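Local coordinates for protein vascular endothelial cadherin (Gallus gallus, PDB 3PPE) that mediates calcium-dependent, mainly homophilic cell-cell adhesion between endothelial cells, here represented by its first two extracellular cadherin domains, EC1 and EC2, at residues H8-I13 with S95-N100; I103-I108 with T127-D132; G120-K125 with V160-R165. All coordinates share one frame; numbering follows the deposited sequence.

Interaction 1. Residues H8-I13 with S95-N100. With CA (calcium ion), chain E; CA (calcium ion), chain C; CA (calcium ion), chain D.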
ATOM      1  N   HIS A   8      -3.443   3.626  -4.932  1.00 14.49           N
ATOM      2  CA  HIS A   8      -4.393   2.519  -5.081  1.00 14.30           C
ATOM      3  C   HIS A   8      -4.642   1.973  -3.721  1.00 13.29           C
ATOM      4  O   HIS A   8      -3.727   1.782  -2.934  1.00 13.16           O
ATOM      5  CB  HIS A   8      -3.846   1.392  -5.996  1.00 14.22           C
ATOM      6  CG  HIS A   8      -3.437   1.883  -7.335  1.00 14.78           C
ATOM      7  ND1 HIS A   8      -2.199   2.456  -7.564  1.00 14.86           N
ATOM      8  CD2 HIS A   8      -4.123   1.976  -8.501  1.00 11.54           C
ATOM      9  CE1 HIS A   8      -2.132   2.867  -8.820  1.00 13.11           C
ATOM     10  NE2 HIS A   8      -3.286   2.589  -9.409  1.00 15.19           N
ATOM     11  N   ILE A   9      -5.912   1.747  -3.463  1.00 13.62           N
ATOM     12  CA  ILE A   9      -6.356   1.096  -2.233  0.50 12.81           C
ATOM     13  C   ILE A   9      -7.477   0.104  -2.563  1.00 13.77           C
ATOM     14  O   ILE A   9      -8.385   0.397  -3.321  1.00 12.94           O
ATOM     15  CB  ILE A   9      -6.795   2.107  -1.138  0.50 12.92           C
ATOM     16  CG1 ILE A   9      -7.363   1.366   0.085  0.50 12.52           C
ATOM     17  CG2 ILE A   9      -7.766   3.177  -1.697  0.50 11.86           C
ATOM     18  CD1 ILE A   9      -7.502   2.200   1.351  0.50 10.38           C
ATOM     19  N   ARG A  10      -7.362  -1.093  -2.004  1.00 14.03           N
ATOM     20  CA  ARG A  10      -8.323  -2.162  -2.208  1.00 15.90           C
ATOM     21  C   ARG A  10      -9.670  -1.832  -1.592  1.00 14.52           C
ATOM     22  O   ARG A  10      -9.735  -1.273  -0.499  1.00 15.59           O
ATOM     23  CB  ARG A  10      -7.733  -3.447  -1.602  1.00 14.97           C
ATOM     24  CG  ARG A  10      -8.237  -4.736  -2.246  1.00 19.49           C
ATOM     25  CD  ARG A  10      -7.530  -5.989  -1.694  1.00 19.37           C
ATOM     26  NE  ARG A  10      -7.947  -6.354  -0.331  1.00 31.15           N
ATOM     27  CZ  ARG A  10      -7.200  -6.259   0.777  1.00 34.13           C
ATOM     28  NH1 ARG A  10      -5.950  -5.783   0.735  1.00 37.44           N
ATOM     29  NH2 ARG A  10      -7.717  -6.638   1.952  1.00 35.42           N
ATOM     30  N   GLU A  11     -10.773  -2.173  -2.272  1.00 13.23           N
ATOM     31  CA  GLU A  11     -12.088  -1.986  -1.674  1.00 11.97           C
ATOM     32  C   GLU A  11     -12.367  -3.063  -0.656  1.00 12.54           C
ATOM     33  O   GLU A  11     -11.742  -4.129  -0.682  1.00 11.67           O
ATOM     34  CB  GLU A  11     -13.198  -1.996  -2.739  1.00 12.20           C
ATOM     35  CG  GLU A  11     -13.284  -3.347  -3.471  1.00  9.85           C
ATOM     36  CD  GLU A  11     -14.593  -3.555  -4.216  1.00 14.16           C
ATOM     37  OE1 GLU A  11     -15.635  -2.984  -3.811  1.00 12.53           O
ATOM     38  OE2 GLU A  11     -14.570  -4.306  -5.209  1.00 10.68           O
ATOM     39  N   GLU A  12     -13.307  -2.764   0.250  1.00 13.44           N
ATOM     40  CA  GLU A  12     -13.893  -3.764   1.187  1.00 13.88           C
ATOM     41  C   GLU A  12     -12.876  -4.376   2.176  1.00 15.07           C
ATOM     42  O   GLU A  12     -12.976  -5.537   2.569  1.00 15.62           O
ATOM     43  CB  GLU A  12     -14.622  -4.884   0.408  1.00 15.76           C
ATOM     44  CG  GLU A  12     -15.565  -4.404  -0.704  1.00 12.55           C
ATOM     45  CD  GLU A  12     -16.824  -3.683  -0.228  1.00 16.09           C
ATOM     46  OE1 GLU A  12     -17.674  -3.397  -1.096  1.00 17.77           O
ATOM     47  OE2 GLU A  12     -17.005  -3.365   0.965  1.00 16.66           O
ATOM     48  N   ILE A  13     -11.896  -3.569   2.567  1.00 14.10           N
ATOM     49  CA  ILE A  13     -10.872  -4.006   3.509  1.00 15.06           C
ATOM     50  C   ILE A  13     -11.449  -4.180   4.909  1.00 16.02           C
ATOM     51  O   ILE A  13     -12.069  -3.265   5.454  1.00 16.24           O
ATOM     52  CB  ILE A  13      -9.697  -3.012   3.568  1.00 14.51           C
ATOM     53  CG1 ILE A  13      -8.980  -2.955   2.218  1.00 14.38           C
ATOM     54  CG2 ILE A  13      -8.728  -3.397   4.675  1.00 13.68           C
ATOM     55  CD1 ILE A  13      -8.000  -1.808   2.095  1.00 13.99           C
ATOM     56  N   SER A  95      -9.191  -0.314  -5.940  1.00 12.33           N
ATOM     57  CA  SER A  95      -8.889  -1.568  -6.649  1.00 13.04           C
ATOM     58  C   SER A  95      -9.999  -2.570  -6.383  1.00 12.32           C
ATOM     59  O   SER A  95     -10.400  -2.764  -5.258  1.00 12.48           O
ATOM     60  CB  SER A  95      -7.562  -2.164  -6.154  1.00 12.78           C
ATOM     61  OG  SER A  95      -6.545  -1.177  -6.219  1.00 18.71           O
ATOM     62  N   ASP A  96     -10.479  -3.203  -7.449  1.00 12.81           N
ATOM     63  CA  ASP A  96     -11.629  -4.098  -7.414  1.00 12.67           C
ATOM     64  C   ASP A  96     -11.340  -5.441  -6.746  1.00 12.56           C
ATOM     65  O   ASP A  96     -10.354  -6.089  -7.066  1.00 13.65           O
ATOM     66  CB  ASP A  96     -12.062  -4.373  -8.869  1.00 11.83           C
ATOM     67  CG  ASP A  96     -13.422  -5.039  -8.961  1.00 12.39           C
ATOM     68  OD1 ASP A  96     -13.555  -6.017  -9.735  1.00 15.90           O
ATOM     69  OD2 ASP A  96     -14.373  -4.600  -8.279  1.00  7.70           O
ATOM     70  N   ILE A  97     -12.235  -5.899  -5.880  1.00 11.96           N
ATOM     71  CA  ILE A  97     -12.250  -7.301  -5.541  1.00 11.56           C
ATOM     72  C   ILE A  97     -13.474  -7.944  -6.208  1.00 11.48           C
ATOM     73  O   ILE A  97     -14.451  -7.257  -6.560  1.00 11.42           O
ATOM     74  CB  ILE A  97     -12.225  -7.576  -3.976  1.00 11.82           C
ATOM     75  CG1 ILE A  97     -13.527  -7.176  -3.273  1.00 11.05           C
ATOM     76  CG2 ILE A  97     -10.934  -6.916  -3.311  1.00 10.79           C
ATOM     77  CD1 ILE A  97     -13.728  -7.887  -1.887  1.00 10.74           C
ATOM     78  N   ASN A  98     -13.417  -9.252  -6.387  1.00 11.97           N
ATOM     79  CA  ASN A  98     -14.560  -9.973  -6.919  1.00 11.79           C
ATOM     80  C   ASN A  98     -15.624 -10.185  -5.834  1.00 12.69           C
ATOM     81  O   ASN A  98     -15.618 -11.167  -5.121  1.00 14.71           O
ATOM     82  CB  ASN A  98     -14.142 -11.309  -7.558  1.00 11.39           C
ATOM     83  CG  ASN A  98     -15.246 -11.853  -8.449  1.00 11.53           C
ATOM     84  OD1 ASN A  98     -15.899 -11.074  -9.163  1.00 14.03           O
ATOM     85  ND2 ASN A  98     -15.514 -13.127  -8.374  1.00  8.11           N
ATOM     86  N   ASP A  99     -16.537  -9.237  -5.690  1.00 13.33           N
ATOM     87  CA  ASP A  99     -17.539  -9.338  -4.643  1.00 13.65           C
ATOM     88  C   ASP A  99     -18.986  -9.254  -5.148  1.00 12.95           C
ATOM     89  O   ASP A  99     -19.903  -9.124  -4.364  1.00 13.37           O
ATOM     90  CB  ASP A  99     -17.255  -8.341  -3.500  1.00 13.48           C
ATOM     91  CG  ASP A  99     -17.216  -6.875  -3.940  1.00 12.93           C
ATOM     92  OD1 ASP A  99     -16.964  -6.537  -5.130  1.00 10.60           O
ATOM     93  OD2 ASP A  99     -17.423  -6.001  -3.032  1.00 15.80           O
ATOM     94  N   ASN A 100     -19.168  -9.330  -6.473  1.00 13.79           N
ATOM     95  CA  ASN A 100     -20.481  -9.359  -7.079  1.00 13.15           C
ATOM     96  C   ASN A 100     -20.646 -10.558  -7.998  1.00 13.05           C
ATOM     97  O   ASN A 100     -19.724 -10.953  -8.741  1.00 12.86           O
ATOM     98  CB  ASN A 100     -20.803  -8.048  -7.838  1.00 12.20           C
ATOM     99  CG  ASN A 100     -20.838  -6.826  -6.917  1.00 12.93           C
ATOM    100  OD1 ASN A 100     -19.801  -6.224  -6.642  1.00 19.05           O
ATOM    101  ND2 ASN A 100     -22.009  -6.486  -6.400  1.00 12.13           N
TER
HETATM  102 CA    CA E 403     -15.951  -5.385  -6.752  1.00 12.25          CA
HETATM  103 CA    CA C 401     -17.841  -3.775  -3.572  1.00 14.73          CA
HETATM  104 CA    CA D 402     -17.996 -10.810 -10.257  1.00 11.18          CA
HETATM  105  O   HOH W   1     -20.115  -4.699  -3.773  1.00 13.89           O
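E11 and D99 each bridge two ions of the calcium-binding linker between EC1 and EC2, where the end of strand 6-10 lies beside the DxNDN motif, D96 to N100. A short parallel pairing leads into the site: S95 N donates to I9 O at 2.8 Å, and E11 N to S95 O in the plane of that carbonyl. The E11 side chain, with CG tucked between the two backbone branches (chi1 63°) and an extended chain beyond, runs along S95 and I97 and divides its oxygens between two metals. OE2 binds the calcium ion of chain E at 2.3 Å and, through its anti lone pair, accepts I97 N at 2.9 Å; OE1 binds the calcium ion of chain C at 2.4 Å. D99 meets it tip to tip, the carboxylates 84° apart, with OD1 2.2 Å from the chain E ion and OD2 2.3 Å from the chain C ion. D96 OD2 and I97 O add to the former; E12 OE1 and a water add to the latter. E64 serves both, D132 OD1 completes the shell of the chain E ion and D62 that of the chain C ion; R63 and R60 are polar partners of D96 and E12. N98 OD1 and N100 O bind the third ion, of chain D, with D130, D132, H139 and D184. Beside the metal ligands, I97 CG2 packs on R10 CG at 3.6 Å. E11 OE2 and D96 OD2 stand only 3.1 Å apart without a hydrogen bond, a crowding that presumably depends on the metal charge, consistent with calcium rigidifying the interdomain connection.

Interaction 2. Residues I103-I108 with T127-D132. With CA (calcium ion), chain D; CA (calcium ion), chain E.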
ATOM      1  N   ILE A 103     -26.061 -10.916 -12.314  1.00 13.42           N
ATOM      2  CA  ILE A 103     -27.505 -10.936 -12.039  1.00 14.30           C
ATOM      3  C   ILE A 103     -28.246 -10.726 -13.348  1.00 13.74           C
ATOM      4  O   ILE A 103     -27.905  -9.846 -14.131  1.00 13.05           O
ATOM      5  CB  ILE A 103     -27.933  -9.857 -10.983  1.00 16.03           C
ATOM      6  CG1 ILE A 103     -27.254 -10.099  -9.621  1.00 16.30           C
ATOM      7  CG2 ILE A 103     -29.456  -9.854 -10.747  1.00 16.21           C
ATOM      8  CD1 ILE A 103     -27.031  -8.806  -8.889  1.00 19.37           C
ATOM      9  N   PHE A 104     -29.253 -11.555 -13.613  1.00 12.45           N
ATOM     10  CA  PHE A 104     -29.978 -11.418 -14.876  1.00 12.45           C
ATOM     11  C   PHE A 104     -30.628 -10.062 -15.023  1.00 13.03           C
ATOM     12  O   PHE A 104     -30.899  -9.410 -14.019  1.00 14.23           O
ATOM     13  CB  PHE A 104     -30.949 -12.564 -15.052  1.00 11.41           C
ATOM     14  CG  PHE A 104     -30.266 -13.814 -15.522  1.00 12.09           C
ATOM     15  CD1 PHE A 104     -29.882 -14.790 -14.612  1.00 10.45           C
ATOM     16  CD2 PHE A 104     -29.950 -13.974 -16.880  1.00 11.43           C
ATOM     17  CE1 PHE A 104     -29.230 -15.979 -15.050  1.00 10.99           C
ATOM     18  CE2 PHE A 104     -29.277 -15.134 -17.318  1.00 14.01           C
ATOM     19  CZ  PHE A 104     -28.935 -16.135 -16.378  1.00 10.10           C
ATOM     20  N   VAL A 105     -30.885  -9.635 -16.256  1.00 12.73           N
ATOM     21  CA  VAL A 105     -31.499  -8.323 -16.474  1.00 13.45           C
ATOM     22  C   VAL A 105     -33.040  -8.349 -16.403  1.00 13.48           C
ATOM     23  O   VAL A 105     -33.653  -7.301 -16.326  1.00 13.70           O
ATOM     24  CB  VAL A 105     -31.016  -7.619 -17.776  1.00 14.35           C
ATOM     25  CG1 VAL A 105     -29.502  -7.384 -17.753  1.00 15.55           C
ATOM     26  CG2 VAL A 105     -31.431  -8.406 -19.028  1.00 14.21           C
ATOM     27  N   GLN A 106     -33.638  -9.540 -16.391  1.00 13.72           N
ATOM     28  CA  GLN A 106     -35.097  -9.736 -16.314  1.00 14.83           C
ATOM     29  C   GLN A 106     -35.276 -11.017 -15.526  1.00 14.87           C
ATOM     30  O   GLN A 106     -34.464 -11.929 -15.638  1.00 13.96           O
ATOM     31  CB  GLN A 106     -35.768  -9.999 -17.696  1.00 14.46           C
ATOM     32  CG  GLN A 106     -35.537  -8.934 -18.739  1.00 16.89           C
ATOM     33  CD  GLN A 106     -35.983  -9.292 -20.118  1.00 15.71           C
ATOM     34  OE1 GLN A 106     -36.883 -10.157 -20.340  1.00 21.11           O
ATOM     35  NE2 GLN A 106     -35.398  -8.614 -21.072  1.00 18.01           N
ATOM     36  N   LYS A 107     -36.360 -11.080 -14.768  1.00 14.68           N
ATOM     37  CA  LYS A 107     -36.789 -12.305 -14.100  1.00 15.57           C
ATOM     38  C   LYS A 107     -37.180 -13.437 -15.074  1.00 15.40           C
ATOM     39  O   LYS A 107     -36.841 -14.599 -14.846  1.00 15.98           O
ATOM     40  CB  LYS A 107     -38.012 -11.972 -13.249  1.00 15.72           C
ATOM     41  CG  LYS A 107     -38.408 -13.100 -12.294  1.00 19.67           C
ATOM     42  CD  LYS A 107     -37.410 -13.237 -11.122  1.00 20.24           C
ATOM     43  CE  LYS A 107     -38.100 -13.954  -9.958  1.00 26.84           C
ATOM     44  NZ  LYS A 107     -37.112 -14.490  -8.962  1.00 30.13           N
ATOM     45  N   ILE A 108     -37.942 -13.074 -16.113  1.00 14.72           N
ATOM     46  CA  ILE A 108     -38.422 -13.963 -17.145  1.00 14.74           C
ATOM     47  C   ILE A 108     -38.062 -13.400 -18.542  1.00 14.31           C
ATOM     48  O   ILE A 108     -38.363 -12.239 -18.885  1.00 14.10           O
ATOM     49  CB  ILE A 108     -39.953 -14.209 -17.014  1.00 16.14           C
ATOM     50  CG1 ILE A 108     -40.321 -14.768 -15.610  1.00 14.60           C
ATOM     51  CG2 ILE A 108     -40.455 -15.124 -18.139  1.00 15.08           C
ATOM     52  CD1 ILE A 108     -41.836 -14.982 -15.422  1.00 17.22           C
ATOM     53  N   THR A 127     -29.165 -12.453 -20.682  1.00 11.17           N
ATOM     54  CA  THR A 127     -28.028 -11.608 -20.288  1.00 12.44           C
ATOM     55  C   THR A 127     -28.059 -11.414 -18.788  1.00 12.23           C
ATOM     56  O   THR A 127     -29.098 -11.035 -18.239  1.00 11.35           O
ATOM     57  CB  THR A 127     -28.132 -10.197 -20.951  1.00 12.74           C
ATOM     58  OG1 THR A 127     -28.272 -10.346 -22.352  1.00 12.84           O
ATOM     59  CG2 THR A 127     -26.866  -9.298 -20.670  1.00 12.39           C
ATOM     60  N   ALA A 128     -26.926 -11.674 -18.138  1.00 12.15           N
ATOM     61  CA  ALA A 128     -26.702 -11.280 -16.752  1.00 12.50           C
ATOM     62  C   ALA A 128     -25.524 -10.303 -16.698  1.00 13.62           C
ATOM     63  O   ALA A 128     -24.589 -10.399 -17.520  1.00 13.66           O
ATOM     64  CB  ALA A 128     -26.435 -12.506 -15.883  1.00 11.84           C
ATOM     65  N   GLU A 129     -25.589  -9.329 -15.788  1.00 14.11           N
ATOM     66  CA  GLU A 129     -24.539  -8.310 -15.676  1.00 15.85           C
ATOM     67  C   GLU A 129     -23.894  -8.472 -14.316  1.00 14.30           C
ATOM     68  O   GLU A 129     -24.550  -8.785 -13.331  1.00 12.66           O
ATOM     69  CB  GLU A 129     -25.087  -6.876 -15.808  1.00 16.36           C
ATOM     70  CG  GLU A 129     -25.938  -6.613 -17.036  1.00 19.02           C
ATOM     71  CD  GLU A 129     -26.641  -5.263 -16.970  1.00 21.89           C
ATOM     72  OE1 GLU A 129     -27.199  -4.890 -15.888  1.00 30.11           O
ATOM     73  OE2 GLU A 129     -26.636  -4.562 -18.007  1.00 31.63           O
ATOM     74  N   ASP A 130     -22.587  -8.291 -14.293  1.00 14.27           N
ATOM     75  CA  ASP A 130     -21.796  -8.457 -13.085  1.00 13.84           C
ATOM     76  C   ASP A 130     -21.215  -7.087 -12.790  1.00 13.68           C
ATOM     77  O   ASP A 130     -20.532  -6.518 -13.644  1.00 12.71           O
ATOM     78  CB  ASP A 130     -20.683  -9.448 -13.369  1.00 13.21           C
ATOM     79  CG  ASP A 130     -19.901  -9.821 -12.129  1.00 14.31           C
ATOM     80  OD1 ASP A 130     -19.357  -8.942 -11.400  1.00 14.11           O
ATOM     81  OD2 ASP A 130     -19.746 -11.015 -11.927  1.00 12.79           O
ATOM     82  N   ALA A 131     -21.466  -6.590 -11.579  1.00 13.44           N
ATOM     83  CA  ALA A 131     -21.124  -5.223 -11.185  1.00 13.02           C
ATOM     84  C   ALA A 131     -19.621  -4.983 -10.909  1.00 12.83           C
ATOM     85  O   ALA A 131     -19.194  -3.841 -10.718  1.00 11.94           O
ATOM     86  CB  ALA A 131     -21.947  -4.839  -9.971  1.00 13.14           C
ATOM     87  N   ASP A 132     -18.827  -6.043 -10.886  1.00 12.13           N
ATOM     88  CA  ASP A 132     -17.383  -5.907 -10.703  1.00 12.49           C
ATOM     89  C   ASP A 132     -16.723  -5.242 -11.909  1.00 13.18           C
ATOM     90  O   ASP A 132     -17.375  -4.959 -12.931  1.00 12.15           O
ATOM     91  CB  ASP A 132     -16.720  -7.245 -10.315  1.00 11.33           C
ATOM     92  CG  ASP A 132     -17.228  -7.755  -8.994  1.00 11.86           C
ATOM     93  OD1 ASP A 132     -17.269  -6.946  -8.063  1.00 12.07           O
ATOM     94  OD2 ASP A 132     -17.635  -8.944  -8.859  1.00 10.22           O
TER
HETATM   95 CA    CA D 402     -17.996 -10.810 -10.257  1.00 11.18          CA
HETATM   96 CA    CA E 403     -15.951  -5.385  -6.752  1.00 12.25          CA
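T127 O takes a hydrogen bond of 3.0 Å from V105 N, in the carbonyl plane, and a weaker CA-H...O contact from F104 CA at 3.5 Å. Next along, I103 and E129 form an antiparallel hydrogen-bonded pair, I103 N to E129 O at 2.8 Å and E129 N to I103 O at 2.9 Å. I103 O also receives the CA-H of A128. F104 and A128, a non-hydrogen-bonded pair, share the face turned to the domain interior. With CG beside its backbone N (chi1 -79°), the phenyl ring brings one face over A128 CB, 4.0 Å from the ring centroid and 13° off its normal, a CH-pi contact; V180, A182 and A195 also touch the ring. E129, on the sheet face it shares with I103, has its CD 3.6 Å from V105 CG1, the two side chains set roughly perpendicular. Beyond the pairing, D130 OD1 accepts D132 N at 3.0 Å through its anti lone pair, closing an Asx turn, while both D130 oxygens hold the calcium ion of chain D. D132 bridges that ion and the one of chain E: this is the DxD calcium motif of a cadherin repeat, reached directly from an edge pairing of EC2.

Interaction 3. Residues G120-K125 with V160-R165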
ATOM      1  N   GLY A 120     -29.123 -26.943 -32.879  1.00 11.46           N
ATOM      2  CA  GLY A 120     -28.245 -25.782 -32.798  1.00 11.48           C
ATOM      3  C   GLY A 120     -28.872 -24.548 -33.434  1.00 12.24           C
ATOM      4  O   GLY A 120     -28.163 -23.607 -33.840  1.00 11.73           O
ATOM      5  N   THR A 121     -30.200 -24.541 -33.510  1.00 11.65           N
ATOM      6  CA  THR A 121     -30.925 -23.364 -33.956  1.00 11.40           C
ATOM      7  C   THR A 121     -31.015 -22.374 -32.814  1.00 11.65           C
ATOM      8  O   THR A 121     -31.494 -22.707 -31.730  1.00 10.90           O
ATOM      9  CB  THR A 121     -32.340 -23.683 -34.460  1.00 11.73           C
ATOM     10  OG1 THR A 121     -32.232 -24.545 -35.621  1.00 13.15           O
ATOM     11  CG2 THR A 121     -33.020 -22.374 -34.874  1.00  9.23           C
ATOM     12  N   SER A 122     -30.544 -21.152 -33.087  1.00 12.02           N
ATOM     13  CA  SER A 122     -30.523 -20.084 -32.131  1.00 12.95           C
ATOM     14  C   SER A 122     -31.969 -19.677 -31.785  1.00 13.64           C
ATOM     15  O   SER A 122     -32.809 -19.468 -32.696  1.00 14.32           O
ATOM     16  CB  SER A 122     -29.767 -18.923 -32.793  1.00 13.63           C
ATOM     17  OG  SER A 122     -29.827 -17.814 -31.978  1.00 15.81           O
ATOM     18  N   VAL A 123     -32.277 -19.541 -30.493  1.00 12.43           N
ATOM     19  CA  VAL A 123     -33.653 -19.264 -30.080  1.00 12.06           C
ATOM     20  C   VAL A 123     -33.823 -17.806 -29.585  1.00 12.86           C
ATOM     21  O   VAL A 123     -34.649 -17.048 -30.078  1.00 12.85           O
ATOM     22  CB  VAL A 123     -34.082 -20.263 -28.962  1.00 11.86           C
ATOM     23  CG1 VAL A 123     -35.495 -19.938 -28.433  1.00 11.40           C
ATOM     24  CG2 VAL A 123     -33.936 -21.718 -29.430  1.00 10.04           C
ATOM     25  N   THR A 124     -33.001 -17.425 -28.606  1.00 12.61           N
ATOM     26  CA  THR A 124     -33.129 -16.165 -27.932  1.00 12.92           C
ATOM     27  C   THR A 124     -31.841 -15.948 -27.130  1.00 13.85           C
ATOM     28  O   THR A 124     -30.994 -16.849 -27.071  1.00 13.41           O
ATOM     29  CB  THR A 124     -34.404 -16.147 -27.023  1.00 11.94           C
ATOM     30  OG1 THR A 124     -34.652 -14.810 -26.641  1.00 13.82           O
ATOM     31  CG2 THR A 124     -34.257 -16.993 -25.768  1.00 12.83           C
ATOM     32  N   LYS A 125     -31.648 -14.747 -26.591  1.00 13.42           N
ATOM     33  CA  LYS A 125     -30.441 -14.469 -25.832  1.00 13.75           C
ATOM     34  C   LYS A 125     -30.856 -14.052 -24.429  1.00 13.17           C
ATOM     35  O   LYS A 125     -31.792 -13.275 -24.265  1.00 13.62           O
ATOM     36  CB  LYS A 125     -29.602 -13.344 -26.456  1.00 13.81           C
ATOM     37  CG  LYS A 125     -28.196 -13.219 -25.792  1.00 14.09           C
ATOM     38  CD  LYS A 125     -27.463 -11.968 -26.202  1.00 14.38           C
ATOM     39  CE  LYS A 125     -26.119 -11.801 -25.453  1.00 15.71           C
ATOM     40  NZ  LYS A 125     -26.238 -11.745 -23.935  1.00 12.97           N
ATOM     41  N   VAL A 160     -26.583 -17.014 -25.360  1.00  9.67           N
ATOM     42  CA  VAL A 160     -27.433 -17.445 -26.476  1.00  9.28           C
ATOM     43  C   VAL A 160     -27.934 -18.883 -26.257  1.00  9.50           C
ATOM     44  O   VAL A 160     -27.151 -19.791 -25.960  1.00  9.26           O
ATOM     45  CB  VAL A 160     -26.737 -17.273 -27.835  1.00  9.21           C
ATOM     46  CG1 VAL A 160     -27.668 -17.701 -29.043  1.00  9.27           C
ATOM     47  CG2 VAL A 160     -26.275 -15.789 -28.022  1.00  8.68           C
ATOM     48  N   ILE A 161     -29.247 -19.040 -26.388  1.00  8.96           N
ATOM     49  CA  ILE A 161     -29.923 -20.335 -26.221  0.50  9.74           C
ATOM     50  C   ILE A 161     -30.198 -20.935 -27.597  1.00  9.77           C
ATOM     51  O   ILE A 161     -30.647 -20.242 -28.509  1.00  9.66           O
ATOM     52  CB  ILE A 161     -31.217 -20.177 -25.373  0.50  9.57           C
ATOM     53  CG1 ILE A 161     -30.860 -19.562 -24.007  0.50  9.10           C
ATOM     54  CG2 ILE A 161     -31.979 -21.519 -25.195  0.50  9.12           C
ATOM     55  CD1 ILE A 161     -32.036 -19.372 -23.095  0.50  8.32           C
ATOM     56  N   PHE A 162     -29.906 -22.230 -27.731  1.00 10.40           N
ATOM     57  CA  PHE A 162     -30.014 -22.980 -28.985  1.00 10.32           C
ATOM     58  C   PHE A 162     -30.802 -24.251 -28.734  1.00 10.93           C
ATOM     59  O   PHE A 162     -30.768 -24.777 -27.619  1.00 11.04           O
ATOM     60  CB  PHE A 162     -28.624 -23.406 -29.469  1.00  9.17           C
ATOM     61  CG  PHE A 162     -27.681 -22.271 -29.739  1.00  9.32           C
ATOM     62  CD1 PHE A 162     -26.839 -21.776 -28.728  1.00  8.70           C
ATOM     63  CD2 PHE A 162     -27.570 -21.742 -31.020  1.00 10.81           C
ATOM     64  CE1 PHE A 162     -25.958 -20.711 -29.000  1.00  8.65           C
ATOM     65  CE2 PHE A 162     -26.670 -20.692 -31.312  1.00 10.99           C
ATOM     66  CZ  PHE A 162     -25.868 -20.177 -30.300  1.00 10.39           C
ATOM     67  N   THR A 163     -31.463 -24.778 -29.782  1.00 11.58           N
ATOM     68  CA  THR A 163     -32.112 -26.093 -29.686  1.00 11.21           C
ATOM     69  C   THR A 163     -31.013 -27.142 -29.475  1.00 11.64           C
ATOM     70  O   THR A 163     -29.960 -27.076 -30.115  1.00 11.32           O
ATOM     71  CB  THR A 163     -32.953 -26.448 -30.968  1.00 11.62           C
ATOM     72  OG1 THR A 163     -32.081 -26.449 -32.094  1.00 10.30           O
ATOM     73  CG2 THR A 163     -34.109 -25.412 -31.202  1.00  7.87           C
ATOM     74  N   ALA A 164     -31.277 -28.085 -28.564  1.00 12.39           N
ATOM     75  CA  ALA A 164     -30.367 -29.180 -28.212  1.00 13.18           C
ATOM     76  C   ALA A 164     -30.731 -30.487 -28.907  1.00 13.38           C
ATOM     77  O   ALA A 164     -29.987 -31.454 -28.810  1.00 13.74           O
ATOM     78  CB  ALA A 164     -30.336 -29.417 -26.692  1.00 13.45           C
ATOM     79  N   ARG A 165     -31.834 -30.482 -29.637  1.00 13.36           N
ATOM     80  CA  ARG A 165     -32.376 -31.675 -30.319  1.00 14.00           C
ATOM     81  C   ARG A 165     -32.981 -31.174 -31.607  1.00 14.26           C
ATOM     82  O   ARG A 165     -33.457 -30.041 -31.642  1.00 13.19           O
ATOM     83  CB  ARG A 165     -33.507 -32.324 -29.487  1.00 12.36           C
ATOM     84  CG  ARG A 165     -33.070 -32.928 -28.119  1.00 15.02           C
ATOM     85  CD  ARG A 165     -34.233 -33.611 -27.390  1.00 15.43           C
ATOM     86  NE  ARG A 165     -34.675 -34.790 -28.142  1.00 16.04           N
ATOM     87  CZ  ARG A 165     -34.221 -36.026 -27.972  1.00 15.67           C
ATOM     88  NH1 ARG A 165     -33.264 -36.291 -27.066  1.00 12.63           N
ATOM     89  NH2 ARG A 165     -34.712 -37.002 -28.753  1.00 16.22           N
TER
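F162 lies across the start of strand 122-129, and its side chain can be followed along G120, T121 and S122. CB sits 3.7 Å from T121 O. CG stands beside the backbone N (chi1 -60°), which brings the ring alongside the partner backbone; CD2 comes 3.4 Å from G120 O and 3.6 Å from S122 CA, and CE2 farther out reaches S122 CB at 3.9 Å. The ring thus lies obliquely on the backbone turning into the strand. On the same face S122 OG, anti to its backbone N (chi1 174°), touches V160 CG1, and V160 CG2 meets K125 CG; K125 NZ goes on to S158 O and T127 OG1.

Four backbone bonds tie the strands together. G120 N donates to T163 O at 2.9 Å and T163 N to T121 O at 2.8 Å; V123 N then donates to I161 O at 2.7 Å, but I161 N returns its bond to T124 O, 2.9 Å away and nearly straight. Two residues, V123 and T124, therefore stand opposite I161 in a beta bulge, for which V123 takes a helix-like psi of -55°. The T121 and T163 side chains run alongside one another in the same direction. V123, T124 and I161 pack on strand 194-202, across the beta-sandwich of EC2.

The two faces consequently differ in chemistry: one carries the F162 ring with S122, V160 and K125 toward the outside, while the bulge directs neighbouring residues of one strand inward, and both threonine hydroxyls bond the carbonyl of R118, just ahead of the strand.

In the fold
Interaction 1 lies at the calcium-binding end of EC1, whereas interactions 2 and 3 belong to EC2 and lie in the same antiparallel sheet, both using strand 122-129. Interactions 1 and 2, with centres 21 Å apart, meet at the linker: they share the calcium ions of chains D and E, and N100 N probably donates to D132 OD2. Both are partly buried, and calcium coordination, mostly by carboxylates, dominates the first. Interaction 2 combines strand pairing and an aromatic contact with metal ligands at its end. Interaction 3, a surface contact about 17 Å from interaction 1 at the nearest atoms, holds no metal and relies on backbone bonds and side-chain packing.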